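Local coordinates for Beta/gama crystallin family protein (Methanosarcina acetivorans C2A, PDB 5HT9) that binds calcium or magnesium ions through a beta/gamma-crystallin domain built of two Greek key motifs, at residues Ile6-Val11 / Ile35-Val40. Residues are numbered along the deposited sequence; the frame is centred on the assembly and turned at random.
With NI (nickel (II) ion), chain C; MG (magnesium ion), chain E.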
ATOM      1  N   ILE A   6       0.371  -5.370  -4.200  1.00 16.99           N
ATOM      2  CA  ILE A   6       0.143  -4.550  -5.370  1.00 15.60           C
ATOM      3  C   ILE A   6      -0.658  -3.336  -4.945  1.00 15.54           C
ATOM      4  O   ILE A   6      -1.683  -3.474  -4.278  1.00 18.39           O
ATOM      5  CB  ILE A   6      -0.593  -5.323  -6.469  1.00 19.82           C
ATOM      6  CG1 ILE A   6       0.145  -6.636  -6.760  1.00 17.20           C
ATOM      7  CG2 ILE A   6      -0.670  -4.472  -7.717  1.00 20.01           C
ATOM      8  CD1 ILE A   6      -0.542  -7.519  -7.745  1.00 24.95           C
ATOM      9  N   VAL A   7      -0.184  -2.152  -5.310  1.00 18.36           N
ATOM     10  CA  VAL A   7      -0.903  -0.922  -4.978  1.00 15.97           C
ATOM     11  C   VAL A   7      -1.394  -0.251  -6.256  1.00 18.13           C
ATOM     12  O   VAL A   7      -0.739  -0.322  -7.295  1.00 17.69           O
ATOM     13  CB  VAL A   7      -0.022   0.063  -4.173  1.00 13.58           C
ATOM     14  CG1 VAL A   7       0.297  -0.513  -2.762  1.00 14.13           C
ATOM     15  CG2 VAL A   7       1.261   0.379  -4.927  1.00 16.16           C
ATOM     16  N   TYR A   8      -2.537   0.417  -6.158  1.00 14.34           N
ATOM     17  CA  TYR A   8      -3.210   1.002  -7.314  1.00 18.76           C
ATOM     18  C   TYR A   8      -3.594   2.444  -7.055  1.00 17.72           C
ATOM     19  O   TYR A   8      -3.978   2.806  -5.942  1.00 16.81           O
ATOM     20  CB  TYR A   8      -4.485   0.228  -7.661  1.00 19.43           C
ATOM     21  CG  TYR A   8      -4.306  -1.166  -8.212  1.00 18.24           C
ATOM     22  CD1 TYR A   8      -4.078  -2.256  -7.372  1.00 19.11           C
ATOM     23  CD2 TYR A   8      -4.439  -1.402  -9.567  1.00 20.16           C
ATOM     24  CE1 TYR A   8      -3.954  -3.537  -7.888  1.00 20.08           C
ATOM     25  CE2 TYR A   8      -4.321  -2.668 -10.092  1.00 24.06           C
ATOM     26  CZ  TYR A   8      -4.078  -3.732  -9.260  1.00 23.15           C
ATOM     27  OH  TYR A   8      -3.964  -4.991  -9.822  1.00 27.81           O
ATOM     28  N   GLU A   9      -3.542   3.244  -8.110  1.00 18.81           N
ATOM     29  CA  GLU A   9      -3.841   4.671  -8.047  1.00 18.83           C
ATOM     30  C   GLU A   9      -5.320   5.011  -7.787  1.00 18.01           C
ATOM     31  O   GLU A   9      -5.636   6.027  -7.166  1.00 21.71           O
ATOM     32  CB  GLU A   9      -3.383   5.314  -9.357  1.00 20.99           C
ATOM     33  CG  GLU A   9      -3.648   6.790  -9.461  1.00 19.13           C
ATOM     34  CD  GLU A   9      -3.272   7.331 -10.823  1.00 24.57           C
ATOM     35  OE1 GLU A   9      -3.030   6.514 -11.743  1.00 22.47           O
ATOM     36  OE2 GLU A   9      -3.240   8.570 -10.969  1.00 25.18           O
ATOM     37  N   HIS A  10      -6.227   4.165  -8.261  1.00 17.77           N
ATOM     38  CA  HIS A  10      -7.653   4.451  -8.141  1.00 19.33           C
ATOM     39  C   HIS A  10      -8.391   3.318  -7.446  1.00 16.86           C
ATOM     40  O   HIS A  10      -7.904   2.195  -7.369  1.00 18.62           O
ATOM     41  CB  HIS A  10      -8.276   4.699  -9.529  1.00 19.05           C
ATOM     42  CG  HIS A  10      -7.681   5.866 -10.264  1.00 20.10           C
ATOM     43  ND1 HIS A  10      -7.524   7.108  -9.686  1.00 23.74           N
ATOM     44  CD2 HIS A  10      -7.218   5.981 -11.534  1.00 21.88           C
ATOM     45  CE1 HIS A  10      -6.987   7.938 -10.566  1.00 24.67           C
ATOM     46  NE2 HIS A  10      -6.787   7.278 -11.691  1.00 20.20           N
ATOM     47  N   VAL A  11      -9.586   3.616  -6.962  1.00 19.07           N
ATOM     48  CA  VAL A  11     -10.446   2.603  -6.372  1.00 20.58           C
ATOM     49  C   VAL A  11     -10.720   1.466  -7.351  1.00 20.57           C
ATOM     50  O   VAL A  11     -10.615   1.642  -8.574  1.00 17.67           O
ATOM     51  CB  VAL A  11     -11.785   3.212  -5.930  1.00 26.22           C
ATOM     52  CG1 VAL A  11     -11.539   4.330  -4.939  1.00 26.02           C
ATOM     53  CG2 VAL A  11     -12.530   3.746  -7.140  1.00 21.68           C
ATOM     54  N   ILE A  35      -2.264   6.208  -3.495  1.00 20.91           N
ATOM     55  CA  ILE A  35      -2.731   4.831  -3.392  1.00 17.83           C
ATOM     56  C   ILE A  35      -4.177   4.798  -2.915  1.00 19.27           C
ATOM     57  O   ILE A  35      -4.506   5.362  -1.875  1.00 18.84           O
ATOM     58  CB  ILE A  35      -1.828   4.008  -2.457  1.00 23.49           C
ATOM     59  CG1 ILE A  35      -0.411   3.948  -3.037  1.00 20.36           C
ATOM     60  CG2 ILE A  35      -2.387   2.599  -2.273  1.00 16.11           C
ATOM     61  CD1 ILE A  35       0.598   3.344  -2.086  1.00 17.99           C
ATOM     62  N   SER A  36      -5.040   4.137  -3.685  1.00 16.28           N
ATOM     63  CA  SER A  36      -6.460   4.144  -3.395  1.00 19.19           C
ATOM     64  C   SER A  36      -7.034   2.749  -3.232  1.00 18.22           C
ATOM     65  O   SER A  36      -8.118   2.593  -2.690  1.00 16.74           O
ATOM     66  CB  SER A  36      -7.225   4.896  -4.495  1.00 21.02           C
ATOM     67  OG  SER A  36      -6.936   6.283  -4.433  1.00 22.18           O
ATOM     68  N   SER A  37      -6.325   1.744  -3.739  1.00 16.88           N
ATOM     69  CA  SER A  37      -6.698   0.364  -3.488  1.00 15.76           C
ATOM     70  C   SER A  37      -5.446  -0.502  -3.477  1.00 18.01           C
ATOM     71  O   SER A  37      -4.387  -0.098  -3.971  1.00 14.51           O
ATOM     72  CB  SER A  37      -7.717  -0.143  -4.519  1.00 16.30           C
ATOM     73  OG  SER A  37      -7.223   0.020  -5.837  1.00 17.73           O
ATOM     74  N   ILE A  38      -5.576  -1.676  -2.867  1.00 13.84           N
ATOM     75  CA  ILE A  38      -4.437  -2.539  -2.566  1.00 15.19           C
ATOM     76  C   ILE A  38      -4.803  -4.008  -2.678  1.00 15.89           C
ATOM     77  O   ILE A  38      -5.847  -4.419  -2.188  1.00 17.97           O
ATOM     78  CB  ILE A  38      -3.926  -2.313  -1.121  1.00 15.57           C
ATOM     79  CG1 ILE A  38      -3.522  -0.857  -0.875  1.00 14.75           C
ATOM     80  CG2 ILE A  38      -2.783  -3.265  -0.793  1.00 15.30           C
ATOM     81  CD1 ILE A  38      -3.206  -0.588   0.612  1.00 15.43           C
ATOM     82  N   LYS A  39      -3.934  -4.807  -3.282  1.00 15.52           N
ATOM     83  CA  LYS A  39      -4.038  -6.262  -3.176  1.00 16.24           C
ATOM     84  C   LYS A  39      -2.815  -6.790  -2.457  1.00 17.13           C
ATOM     85  O   LYS A  39      -1.724  -6.774  -3.012  1.00 17.34           O
ATOM     86  CB  LYS A  39      -4.140  -6.934  -4.551  1.00 20.75           C
ATOM     87  CG  LYS A  39      -5.373  -6.591  -5.359  1.00 17.44           C
ATOM     88  CD  LYS A  39      -5.289  -7.238  -6.737  1.00 21.20           C
ATOM     89  CE  LYS A  39      -6.428  -6.775  -7.631  1.00 25.69           C
ATOM     90  NZ  LYS A  39      -6.303  -7.378  -8.982  1.00 24.75           N
ATOM     91  N   VAL A  40      -2.974  -7.254  -1.226  1.00 16.74           N
ATOM     92  CA  VAL A  40      -1.866  -7.958  -0.602  1.00 17.46           C
ATOM     93  C   VAL A  40      -1.907  -9.415  -1.054  1.00 15.38           C
ATOM     94  O   VAL A  40      -2.893 -10.114  -0.825  1.00 18.91           O
ATOM     95  CB  VAL A  40      -1.903  -7.886   0.931  1.00 16.34           C
ATOM     96  CG1 VAL A  40      -0.728  -8.675   1.512  1.00 14.99           C
ATOM     97  CG2 VAL A  40      -1.834  -6.427   1.398  1.00 14.99           C
TER
HETATM   98 NI    NI C 101      -6.181   8.128 -13.505  1.00 24.77          NI
HETATM   99 MG    MG E 103      -5.570   7.730  -5.697  1.00 27.52          MG
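Two straight backbone bonds close a ring between I6 and K39: I6 N gives its hydrogen to K39 O, and K39 N returns one to I6 O, each at 2.8 Å. V7 and I38 follow as a non-hydrogen-bonded pair, and Y8 N then reaches S37 O. Here the antiparallel ladder is interrupted by a classic beta bulge: S36 and S37 both face Y8, whose carbonyl oxygen takes S36 N at 2.8 Å, almost end-on, and S37 N only weakly. Strands 4-8 and 37-42 both belong to the first Greek key of the beta/gamma-crystallin domain and are the inner pair of a four-stranded sheet, completed by 17-20 and, from the second Greek key, 63-65.

At the bulge end the magnesium ion bridges segments 6-11 and 35-40. It is bound by E9 O at 2.2 Å and S36 OG at 2.4 Å, with K34 O and N76 OD1 as further ligands, while D75 OD1 hydrogen-bonds S36 OG. E9 O and S36 OG lie 3.0 Å apart as co-ligands of the magnesium, not as a hydrogen-bonded pair. S37 turns its hydroxyl between its own backbone N and carbonyl carbon (chi1 56°), from where OG donates to H10 O at 2.7 Å, tying the turn after E9 to the strand. H10 binds a nickel ion through NE2.

Y8 and K39 share the sheet face with S37. The extended lysine chain crosses the tyrosine at a slant, K39 CD and CE about 4.1 Å from Y8 CE1, and ends with NZ in a weak bond to Y8 OH. F13 serves all three residues: its N donates to S37 OG, and its ring meets Y8 edge-to-face and K39 by cation-pi. On the opposite face V7 packs against I35, V7 CG1 to I35 CD1 3.9 Å, and more loosely against I38.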